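Local coordinates for quinone reductase (PDB 4GI5), which binds FAD in a flavodoxin-like fold and, judging from its family, probably reduces quinones with electrons from NAD(P)H, at residues B[207-215]-B[237-247]; B[100-111]-B[134-143]. One frame throughout, in Å; residues are numbered along the deposited sequence.

Contact 1: residues B[207-215]-B[237-247]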
loop_
_atom_site.group_PDB
_atom_site.type_symbol
_atom_site.label_atom_id
_atom_site.label_comp_id
_atom_site.label_asym_id
_atom_site.label_seq_id
_atom_site.Cartn_x
_atom_site.Cartn_y
_atom_site.Cartn_z
ATOM N N GLY B 207 -7.475 -0.068 16.542
ATOM C CA GLY B 207 -8.412 -0.774 17.407
ATOM C C GLY B 207 -9.726 -1.206 16.845
ATOM O O GLY B 207 -10.586 -1.678 17.590
ATOM N N PHE B 208 -9.923 -1.142 15.508
ATOM C CA PHE B 208 -11.127 -1.655 14.910
ATOM C C PHE B 208 -11.233 -3.150 15.156
ATOM O O PHE B 208 -10.227 -3.837 15.177
ATOM C CB PHE B 208 -11.184 -1.479 13.413
ATOM C CG PHE B 208 -11.508 -0.055 12.963
ATOM C CD1 PHE B 208 -12.776 0.499 13.077
ATOM C CD2 PHE B 208 -10.566 0.691 12.314
ATOM C CE1 PHE B 208 -13.020 1.768 12.576
ATOM C CE2 PHE B 208 -10.833 1.927 11.830
ATOM C CZ PHE B 208 -12.086 2.490 11.945
ATOM N N GLU B 209 -12.466 -3.653 15.252
ATOM C CA GLU B 209 -12.749 -5.079 14.933
ATOM C C GLU B 209 -12.858 -5.166 13.400
ATOM O O GLU B 209 -13.710 -4.470 12.853
ATOM C CB GLU B 209 -14.071 -5.493 15.592
ATOM C CG GLU B 209 -13.957 -5.487 17.098
ATOM C CD GLU B 209 -15.166 -6.200 17.703
ATOM O OE1 GLU B 209 -16.303 -5.885 17.290
ATOM O OE2 GLU B 209 -14.970 -7.134 18.478
ATOM N N VAL B 210 -12.011 -5.981 12.764
ATOM C CA VAL B 210 -11.995 -6.001 11.336
ATOM C C VAL B 210 -12.826 -7.186 10.830
ATOM O O VAL B 210 -12.591 -8.340 11.194
ATOM C CB VAL B 210 -10.551 -6.145 10.826
ATOM C CG1 VAL B 210 -10.536 -5.996 9.309
ATOM C CG2 VAL B 210 -9.657 -5.138 11.582
ATOM N N LEU B 211 -13.826 -6.898 10.024
ATOM C CA LEU B 211 -14.586 -7.958 9.416
ATOM C C LEU B 211 -13.866 -8.531 8.226
ATOM O O LEU B 211 -13.082 -7.822 7.566
ATOM C CB LEU B 211 -15.949 -7.423 9.014
ATOM C CG LEU B 211 -16.711 -6.679 10.081
ATOM C CD1 LEU B 211 -18.051 -6.344 9.534
ATOM C CD2 LEU B 211 -16.892 -7.572 11.257
ATOM N N PRO B 212 -14.151 -9.786 7.832
ATOM C CA PRO B 212 -13.612 -10.331 6.580
ATOM C C PRO B 212 -13.933 -9.449 5.409
ATOM O O PRO B 212 -15.034 -8.858 5.395
ATOM C CB PRO B 212 -14.328 -11.695 6.432
ATOM C CG PRO B 212 -14.614 -12.068 7.846
ATOM C CD PRO B 212 -15.029 -10.793 8.516
ATOM N N PRO B 213 -12.978 -9.230 4.530
ATOM C CA PRO B 213 -13.223 -8.316 3.410
ATOM C C PRO B 213 -14.211 -8.886 2.409
ATOM O O PRO B 213 -14.308 -10.109 2.311
ATOM C CB PRO B 213 -11.838 -8.188 2.800
ATOM C CG PRO B 213 -11.143 -9.494 3.102
ATOM C CD PRO B 213 -11.649 -9.837 4.451
ATOM N N LEU B 214 -14.853 -8.008 1.662
ATOM C CA LEU B 214 -15.658 -8.398 0.527
ATOM C C LEU B 214 -14.844 -8.074 -0.733
ATOM O O LEU B 214 -14.536 -6.905 -0.966
ATOM C CB LEU B 214 -16.910 -7.554 0.528
ATOM C CG LEU B 214 -17.819 -7.803 -0.664
ATOM C CD1 LEU B 214 -18.219 -9.263 -0.810
ATOM C CD2 LEU B 214 -19.045 -6.940 -0.522
ATOM N N VAL B 215 -14.376 -9.095 -1.366
ATOM C CA VAL B 215 -13.556 -8.958 -2.556
ATOM C C VAL B 215 -14.196 -9.607 -3.783
ATOM O O VAL B 215 -14.600 -10.792 -3.768
ATOM C CB VAL B 215 -12.158 -9.602 -2.366
ATOM C CG1 VAL B 215 -11.250 -9.359 -3.556
ATOM C CG2 VAL B 215 -11.557 -9.087 -1.076
ATOM N N ARG B 237 -23.513 -8.936 2.968
ATOM C CA ARG B 237 -22.594 -8.378 3.941
ATOM C C ARG B 237 -23.101 -7.200 4.726
ATOM O O ARG B 237 -22.884 -7.059 5.941
ATOM C CB ARG B 237 -21.194 -8.011 3.241
ATOM C CG ARG B 237 -20.461 -9.187 2.626
ATOM C CD ARG B 237 -20.091 -10.374 3.552
ATOM N NE ARG B 237 -19.533 -9.829 4.737
ATOM C CZ ARG B 237 -18.200 -9.624 4.918
ATOM N NH1 ARG B 237 -17.391 -9.928 3.973
ATOM N NH2 ARG B 237 -17.779 -9.049 5.987
ATOM N N LEU B 238 -23.797 -6.300 4.050
ATOM C CA LEU B 238 -24.319 -5.147 4.711
ATOM C C LEU B 238 -25.448 -5.512 5.733
ATOM O O LEU B 238 -25.626 -4.826 6.720
ATOM C CB LEU B 238 -24.851 -4.192 3.628
ATOM C CG LEU B 238 -23.777 -3.537 2.735
ATOM C CD1 LEU B 238 -24.446 -2.727 1.662
ATOM C CD2 LEU B 238 -22.755 -2.697 3.519
ATOM N N ASP B 239 -26.160 -6.554 5.447
ATOM C CA ASP B 239 -27.259 -7.082 6.344
ATOM C C ASP B 239 -26.663 -7.711 7.596
ATOM O O ASP B 239 -27.373 -7.871 8.579
ATOM C CB ASP B 239 -28.077 -8.153 5.564
ATOM C CG ASP B 239 -28.981 -7.557 4.498
ATOM O OD1 ASP B 239 -29.172 -6.363 4.549
ATOM O OD2 ASP B 239 -29.479 -8.296 3.622
ATOM N N THR B 240 -25.368 -8.089 7.603
ATOM C CA THR B 240 -24.814 -8.856 8.712
ATOM C C THR B 240 -23.617 -8.138 9.372
ATOM O O THR B 240 -22.867 -8.765 10.093
ATOM C CB THR B 240 -24.379 -10.260 8.209
ATOM O OG1 THR B 240 -23.502 -10.159 7.063
ATOM C CG2 THR B 240 -25.568 -11.148 7.773
ATOM N N LEU B 241 -23.449 -6.838 9.136
ATOM C CA LEU B 241 -22.305 -6.110 9.626
ATOM C C LEU B 241 -22.038 -6.275 11.114
ATOM O O LEU B 241 -20.858 -6.249 11.575
ATOM C CB LEU B 241 -22.416 -4.649 9.348
ATOM C CG LEU B 241 -22.217 -4.259 7.937
ATOM C CD1 LEU B 241 -22.570 -2.800 7.734
ATOM C CD2 LEU B 241 -20.755 -4.473 7.560
ATOM N N TRP B 242 -23.129 -6.384 11.869
ATOM C CA TRP B 242 -23.034 -6.482 13.332
ATOM C C TRP B 242 -23.223 -7.916 13.822
ATOM O O TRP B 242 -23.199 -8.099 14.977
ATOM C CB TRP B 242 -23.994 -5.520 14.020
ATOM C CG TRP B 242 -23.583 -4.187 13.675
ATOM C CD1 TRP B 242 -22.571 -3.460 14.260
ATOM C CD2 TRP B 242 -24.069 -3.399 12.561
ATOM N NE1 TRP B 242 -22.432 -2.253 13.594
ATOM C CE2 TRP B 242 -23.351 -2.178 12.566
ATOM C CE3 TRP B 242 -25.065 -3.581 11.584
ATOM C CZ2 TRP B 242 -23.618 -1.137 11.643
ATOM C CZ3 TRP B 242 -25.278 -2.506 10.654
ATOM C CH2 TRP B 242 -24.464 -1.349 10.686
ATOM N N GLN B 243 -23.338 -8.902 12.949
ATOM C CA GLN B 243 -23.413 -10.290 13.313
ATOM C C GLN B 243 -22.165 -11.053 12.872
ATOM O O GLN B 243 -21.808 -11.987 13.504
ATOM C CB GLN B 243 -24.626 -10.954 12.662
ATOM C CG GLN B 243 -25.890 -10.204 12.952
ATOM C CD GLN B 243 -27.001 -10.634 11.991
ATOM O OE1 GLN B 243 -27.211 -11.822 11.746
ATOM N NE2 GLN B 243 -27.670 -9.665 11.406
ATOM N N THR B 244 -21.432 -10.606 11.835
ATOM C CA THR B 244 -20.339 -11.421 11.284
ATOM C C THR B 244 -19.188 -11.441 12.280
ATOM O O THR B 244 -18.929 -10.399 12.938
ATOM C CB THR B 244 -19.898 -10.684 9.958
ATOM O OG1 THR B 244 -20.957 -10.749 8.993
ATOM C CG2 THR B 244 -18.671 -11.280 9.345
ATOM N N GLU B 245 -18.544 -12.563 12.411
ATOM C CA GLU B 245 -17.435 -12.686 13.369
ATOM C C GLU B 245 -16.219 -11.878 12.756
ATOM O O GLU B 245 -15.868 -12.154 11.650
ATOM C CB GLU B 245 -16.992 -14.137 13.435
ATOM C CG GLU B 245 -16.016 -14.435 14.510
ATOM C CD GLU B 245 -16.698 -14.300 15.872
ATOM O OE1 GLU B 245 -17.946 -14.535 15.927
ATOM O OE2 GLU B 245 -15.994 -13.938 16.848
ATOM N N PRO B 246 -15.611 -11.030 13.566
ATOM C CA PRO B 246 -14.334 -10.408 13.099
ATOM C C PRO B 246 -13.229 -11.319 12.880
ATOM O O PRO B 246 -13.147 -12.399 13.426
ATOM C CB PRO B 246 -13.986 -9.418 14.185
ATOM C CG PRO B 246 -15.262 -9.224 14.976
ATOM C CD PRO B 246 -15.991 -10.559 14.883
ATOM N N ILE B 247 -12.266 -10.893 12.051
ATOM C CA ILE B 247 -11.014 -11.634 11.902
ATOM C C ILE B 247 -10.365 -11.688 13.306
ATOM O O ILE B 247 -10.203 -10.644 13.976
ATOM C CB ILE B 247 -10.064 -10.875 10.924
ATOM C CG1 ILE B 247 -10.725 -10.756 9.555
ATOM C CG2 ILE B 247 -8.704 -11.527 10.810
ATOM C CD1 ILE B 247 -9.965 -9.829 8.557
HETATM O O HOH W 1 -10.411 -7.919 14.162
#
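The carbonyl oxygen of Pro-212 is gripped by both terminal nitrogens of Arg-237, with NH2 at 2.8 Å and NH1 at 3.0 Å from Pro-212 O. That oxygen lies within 3° of the guanidinium plane, so the end of the arginine meets it edge-on. Bends at chi2 and chi3 bring the guanidinium edge of Arg-237 to Pro-212 O, while its CG packs against both methyls of Leu-214. The Pro-212 ring sets its CD against Thr-244 CG2 (3.8 Å) and Glu-245 O. Leu-211 crosses Leu-241 at about a right angle, with 3.8 Å between Leu-211 CD1 and Leu-241 CD2. Further along, Ile-247 N donates to Val-210 O over 2.7 Å, at a C=O...N angle of 176°. A water accepts from Val-210 N at 2.9 Å and donates to Ile-247 O, which ties the same two residues together a second time. Arg-168 of the neighbouring strand bonds to Leu-241 O and Thr-244 O. Strand 209-216 is outermost in the chain's parallel five-stranded sheet; the segment following helix 224-239 thus runs past the edge strand of a flavodoxin-like fold.

Contact 2: residues B[100-111]-B[134-143]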
loop_
_atom_site.group_PDB
_atom_site.type_symbol
_atom_site.label_atom_id
_atom_site.label_comp_id
_atom_site.label_asym_id
_atom_site.label_seq_id
_atom_site.Cartn_x
_atom_site.Cartn_y
_atom_site.Cartn_z
ATOM N N SER B 100 -5.071 20.905 9.676
ATOM C CA SER B 100 -5.945 21.424 8.640
ATOM C C SER B 100 -7.384 20.965 8.779
ATOM O O SER B 100 -7.682 19.839 9.239
ATOM C CB SER B 100 -5.365 21.249 7.241
ATOM O OG SER B 100 -5.111 19.952 7.045
ATOM N N ALA B 101 -8.327 21.816 8.345
ATOM C CA ALA B 101 -9.738 21.529 8.607
ATOM C C ALA B 101 -10.268 20.291 7.922
ATOM O O ALA B 101 -11.157 19.681 8.467
ATOM C CB ALA B 101 -10.585 22.730 8.167
ATOM N N ASP B 102 -9.739 19.935 6.737
ATOM C CA ASP B 102 -10.123 18.654 6.053
ATOM C C ASP B 102 -9.838 17.447 6.946
ATOM O O ASP B 102 -10.689 16.562 7.078
ATOM C CB ASP B 102 -9.449 18.561 4.644
ATOM C CG ASP B 102 -7.965 18.566 4.647
ATOM O OD1 ASP B 102 -7.231 19.073 5.570
ATOM O OD2 ASP B 102 -7.406 18.140 3.578
ATOM N N ILE B 103 -8.661 17.427 7.550
ATOM C CA ILE B 103 -8.257 16.369 8.499
ATOM C C ILE B 103 -9.188 16.283 9.658
ATOM O O ILE B 103 -9.695 15.222 10.033
ATOM C CB ILE B 103 -6.798 16.539 8.919
ATOM C CG1 ILE B 103 -5.879 16.351 7.725
ATOM C CG2 ILE B 103 -6.450 15.624 10.110
ATOM C CD1 ILE B 103 -4.397 16.700 7.925
ATOM N N VAL B 104 -9.455 17.441 10.249
ATOM C CA VAL B 104 -10.298 17.460 11.455
ATOM C C VAL B 104 -11.684 16.912 11.136
ATOM O O VAL B 104 -12.244 16.117 11.873
ATOM C CB VAL B 104 -10.407 18.937 11.968
ATOM C CG1 VAL B 104 -11.465 19.030 13.090
ATOM C CG2 VAL B 104 -9.082 19.397 12.480
ATOM N N ALA B 105 -12.264 17.249 10.005
ATOM C CA ALA B 105 -13.613 16.773 9.653
ATOM C C ALA B 105 -13.666 15.261 9.448
ATOM O O ALA B 105 -14.618 14.597 9.859
ATOM C CB ALA B 105 -14.109 17.519 8.403
ATOM N N GLU B 106 -12.578 14.714 8.876
ATOM C CA GLU B 106 -12.501 13.233 8.799
ATOM C C GLU B 106 -12.387 12.545 10.126
ATOM O O GLU B 106 -12.981 11.497 10.353
ATOM C CB GLU B 106 -11.388 12.817 7.838
ATOM C CG GLU B 106 -11.545 13.321 6.374
ATOM C CD GLU B 106 -12.809 12.876 5.768
ATOM O OE1 GLU B 106 -13.113 11.648 5.674
ATOM O OE2 GLU B 106 -13.668 13.814 5.415
ATOM N N GLN B 107 -11.562 13.103 11.012
ATOM C CA GLN B 107 -11.412 12.553 12.309
ATOM C C GLN B 107 -12.766 12.564 13.061
ATOM O O GLN B 107 -13.149 11.579 13.708
ATOM C CB GLN B 107 -10.370 13.303 13.118
ATOM C CG GLN B 107 -8.985 13.191 12.493
ATOM C CD GLN B 107 -7.903 13.901 13.219
ATOM O OE1 GLN B 107 -8.137 14.827 14.023
ATOM N NE2 GLN B 107 -6.677 13.570 12.853
ATOM N N GLU B 108 -13.506 13.672 12.899
ATOM C CA GLU B 108 -14.868 13.731 13.551
ATOM C C GLU B 108 -15.815 12.688 12.971
ATOM O O GLU B 108 -16.566 12.085 13.719
ATOM C CB GLU B 108 -15.418 15.204 13.403
ATOM C CG GLU B 108 -14.664 16.067 14.398
ATOM C CD GLU B 108 -14.946 17.576 14.334
ATOM O OE1 GLU B 108 -15.554 18.035 13.337
ATOM O OE2 GLU B 108 -14.491 18.309 15.270
ATOM N N LYS B 109 -15.732 12.411 11.642
ATOM C CA LYS B 109 -16.554 11.357 11.035
ATOM C C LYS B 109 -16.254 10.003 11.635
ATOM O O LYS B 109 -17.144 9.196 11.925
ATOM C CB LYS B 109 -16.423 11.307 9.531
ATOM C CG LYS B 109 -17.033 12.480 8.793
ATOM C CD LYS B 109 -16.567 12.421 7.329
ATOM C CE LYS B 109 -16.922 13.663 6.587
ATOM N NZ LYS B 109 -16.525 13.466 5.116
ATOM N N LEU B 110 -14.957 9.704 11.828
ATOM C CA LEU B 110 -14.574 8.448 12.372
ATOM C C LEU B 110 -15.080 8.312 13.817
ATOM O O LEU B 110 -15.479 7.243 14.212
ATOM C CB LEU B 110 -13.026 8.363 12.371
ATOM C CG LEU B 110 -12.456 8.109 10.989
ATOM C CD1 LEU B 110 -10.973 8.437 11.004
ATOM C CD2 LEU B 110 -12.618 6.669 10.593
ATOM N N LEU B 111 -14.927 9.357 14.602
ATOM C CA LEU B 111 -15.461 9.309 15.996
ATOM C C LEU B 111 -16.977 9.116 16.051
ATOM O O LEU B 111 -17.486 8.361 16.895
ATOM C CB LEU B 111 -15.027 10.544 16.769
ATOM C CG LEU B 111 -13.506 10.716 17.024
ATOM C CD1 LEU B 111 -13.200 12.024 17.699
ATOM C CD2 LEU B 111 -12.942 9.549 17.785
ATOM N N TRP B 134 -5.557 9.686 2.507
ATOM C CA TRP B 134 -6.475 9.766 3.600
ATOM C C TRP B 134 -5.933 9.120 4.871
ATOM O O TRP B 134 -5.886 9.759 5.932
ATOM C CB TRP B 134 -7.806 9.272 3.200
ATOM C CG TRP B 134 -8.900 9.366 4.178
ATOM C CD1 TRP B 134 -9.886 10.412 4.214
ATOM C CD2 TRP B 134 -9.216 8.513 5.266
ATOM N NE1 TRP B 134 -10.800 10.148 5.236
ATOM C CE2 TRP B 134 -10.383 9.063 5.934
ATOM C CE3 TRP B 134 -8.626 7.346 5.799
ATOM C CZ2 TRP B 134 -10.938 8.454 7.051
ATOM C CZ3 TRP B 134 -9.214 6.735 6.927
ATOM C CH2 TRP B 134 -10.383 7.297 7.500
ATOM N N ILE B 135 -5.410 7.901 4.740
ATOM C CA ILE B 135 -4.756 7.253 5.868
ATOM C C ILE B 135 -3.644 8.119 6.379
ATOM O O ILE B 135 -3.545 8.423 7.600
ATOM C CB ILE B 135 -4.275 5.834 5.526
ATOM C CG1 ILE B 135 -5.459 4.963 5.184
ATOM C CG2 ILE B 135 -3.380 5.273 6.632
ATOM C CD1 ILE B 135 -6.219 4.462 6.402
ATOM N N ASP B 136 -2.705 8.511 5.518
ATOM C CA ASP B 136 -1.501 9.187 5.972
ATOM C C ASP B 136 -1.826 10.484 6.705
ATOM O O ASP B 136 -1.160 10.795 7.666
ATOM C CB ASP B 136 -0.634 9.601 4.784
ATOM C CG ASP B 136 0.101 8.419 4.073
ATOM O OD1 ASP B 136 0.065 7.292 4.563
ATOM O OD2 ASP B 136 0.498 8.688 2.883
ATOM N N ARG B 137 -2.810 11.200 6.217
ATOM C CA ARG B 137 -3.150 12.521 6.761
ATOM C C ARG B 137 -4.136 12.494 7.915
ATOM O O ARG B 137 -4.038 13.341 8.822
ATOM C CB ARG B 137 -3.572 13.454 5.659
ATOM C CG ARG B 137 -2.483 13.753 4.679
ATOM C CD ARG B 137 -2.852 14.583 3.420
ATOM N NE ARG B 137 -3.214 15.956 3.899
ATOM C CZ ARG B 137 -4.453 16.464 3.894
ATOM N NH1 ARG B 137 -5.538 15.817 3.425
ATOM N NH2 ARG B 137 -4.628 17.673 4.515
ATOM N N VAL B 138 -5.074 11.582 7.912
ATOM C CA VAL B 138 -6.110 11.552 8.957
ATOM C C VAL B 138 -5.590 10.833 10.215
ATOM O O VAL B 138 -5.973 11.140 11.330
ATOM C CB VAL B 138 -7.366 10.891 8.443
ATOM C CG1 VAL B 138 -8.444 10.645 9.472
ATOM C CG2 VAL B 138 -7.928 11.725 7.302
ATOM N N TYR B 139 -4.705 9.819 10.026
ATOM C CA TYR B 139 -4.289 8.975 11.133
ATOM C C TYR B 139 -3.176 9.654 11.898
ATOM O O TYR B 139 -2.003 9.282 11.837
ATOM C CB TYR B 139 -3.823 7.584 10.593
ATOM C CG TYR B 139 -4.866 6.563 10.469
ATOM C CD1 TYR B 139 -6.222 6.874 10.354
ATOM C CD2 TYR B 139 -4.502 5.195 10.351
ATOM C CE1 TYR B 139 -7.212 5.941 10.243
ATOM C CE2 TYR B 139 -5.488 4.229 10.235
ATOM C CZ TYR B 139 -6.849 4.540 10.255
ATOM O OH TYR B 139 -7.710 3.498 10.135
ATOM N N ALA B 140 -3.515 10.708 12.609
ATOM C CA ALA B 140 -2.519 11.517 13.324
ATOM C C ALA B 140 -1.897 10.880 14.604
ATOM O O ALA B 140 -2.481 10.007 15.236
ATOM C CB ALA B 140 -3.227 12.863 13.728
ATOM N N TRP B 141 -0.798 11.476 14.990
ATOM C CA TRP B 141 -0.118 11.162 16.223
ATOM C C TRP B 141 -0.944 11.638 17.403
ATOM O O TRP B 141 -1.203 12.847 17.466
ATOM C CB TRP B 141 1.265 11.731 16.261
ATOM C CG TRP B 141 2.026 11.343 17.542
ATOM C CD1 TRP B 141 1.589 11.497 18.909
ATOM C CD2 TRP B 141 3.313 10.775 17.639
ATOM N NE1 TRP B 141 2.528 11.021 19.763
ATOM C CE2 TRP B 141 3.610 10.622 19.034
ATOM C CE3 TRP B 141 4.235 10.419 16.716
ATOM C CZ2 TRP B 141 4.790 10.094 19.487
ATOM C CZ3 TRP B 141 5.425 9.881 17.150
ATOM C CH2 TRP B 141 5.696 9.719 18.532
ATOM N N GLY B 142 -1.449 10.763 18.224
ATOM C CA GLY B 142 -2.404 11.108 19.295
ATOM C C GLY B 142 -3.773 10.611 18.951
ATOM O O GLY B 142 -4.657 10.636 19.824
ATOM N N PHE B 143 -4.008 10.178 17.665
ATOM C CA PHE B 143 -5.330 9.801 17.177
ATOM C C PHE B 143 -5.273 8.300 16.802
ATOM O O PHE B 143 -5.842 7.437 17.453
ATOM C CB PHE B 143 -5.741 10.668 15.995
ATOM C CG PHE B 143 -7.139 10.401 15.507
ATOM C CD1 PHE B 143 -8.232 10.711 16.310
ATOM C CD2 PHE B 143 -7.374 9.881 14.257
ATOM C CE1 PHE B 143 -9.493 10.512 15.873
ATOM C CE2 PHE B 143 -8.662 9.741 13.791
ATOM C CZ PHE B 143 -9.725 10.012 14.641
#
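Asp-102 and Arg-137 cross at about a right angle, their carboxylate and guanidinium planes 40° apart, and form an end-on salt bridge. Arg-137 NH2 reaches Asp-102 OD1 at 3.1 Å on the syn side, whereas NH1 meets Asp-102 OD2 at 3.0 Å from above the carboxylate plane. Ile-103 CD1 covers one guanidinium face, and Ser-100 OG donates to Asp-102 OD1 nearly in line with its C-O bond, a second hold on that oxygen; Asp-74 is a second anionic partner of Arg-137 NH2. The Trp-134 ring turns its NE1 edge to Glu-106: the bond to OE1 is 2.8 Å long and nearly straight at 177°, with ring and carboxylate planes 72° apart. The first torsion of Trp-134 swings the indole CG anti to the backbone N, beside the carbonyl carbon, while CH2 of the same ring touches Leu-110 CD1. Gln-107 slides past Phe-143 in the opposite direction; its amide stacks on the ring, and CG makes a CH-pi contact 4.0 Å from the centroid. The same amide sends NE2 to Val-138 O (3.0 Å), while OE1 bonds to Gln-99. Between these polar groups Leu-110 and Val-138 meet tip to tip. Glu-106 also pairs with Lys-109 and is hydrogen-bonded to Ser-59, so its buried carboxylate is probably stabilised as an anion, just as Asp-102 and Asp-74 would offset the charge of Arg-137.

In the fold
Contact 2 closes before contact 1 opens, and their centres lie 23 Å apart on opposite sides of the chain's centre. Helices 101-112 and 129-138 come just before and after strand 115-121 in the chain, and their contact packs on strand 24-29, whereas contact 1 joins edge strand 209-216 to the chain leaving helix 224-239. The two meet directly where Phe-208 CE2 approaches Tyr-139 OH at 3.9 Å, and helix 196-204 packs against both. Asp-136 touches FAD and bonds to Ala-129 of the second subunit. Thus segment 134-143 of contact 2, through residues that do not face helix 101-112, borders the flavin and the second subunit, while contact 1 lies at the sheet's edge.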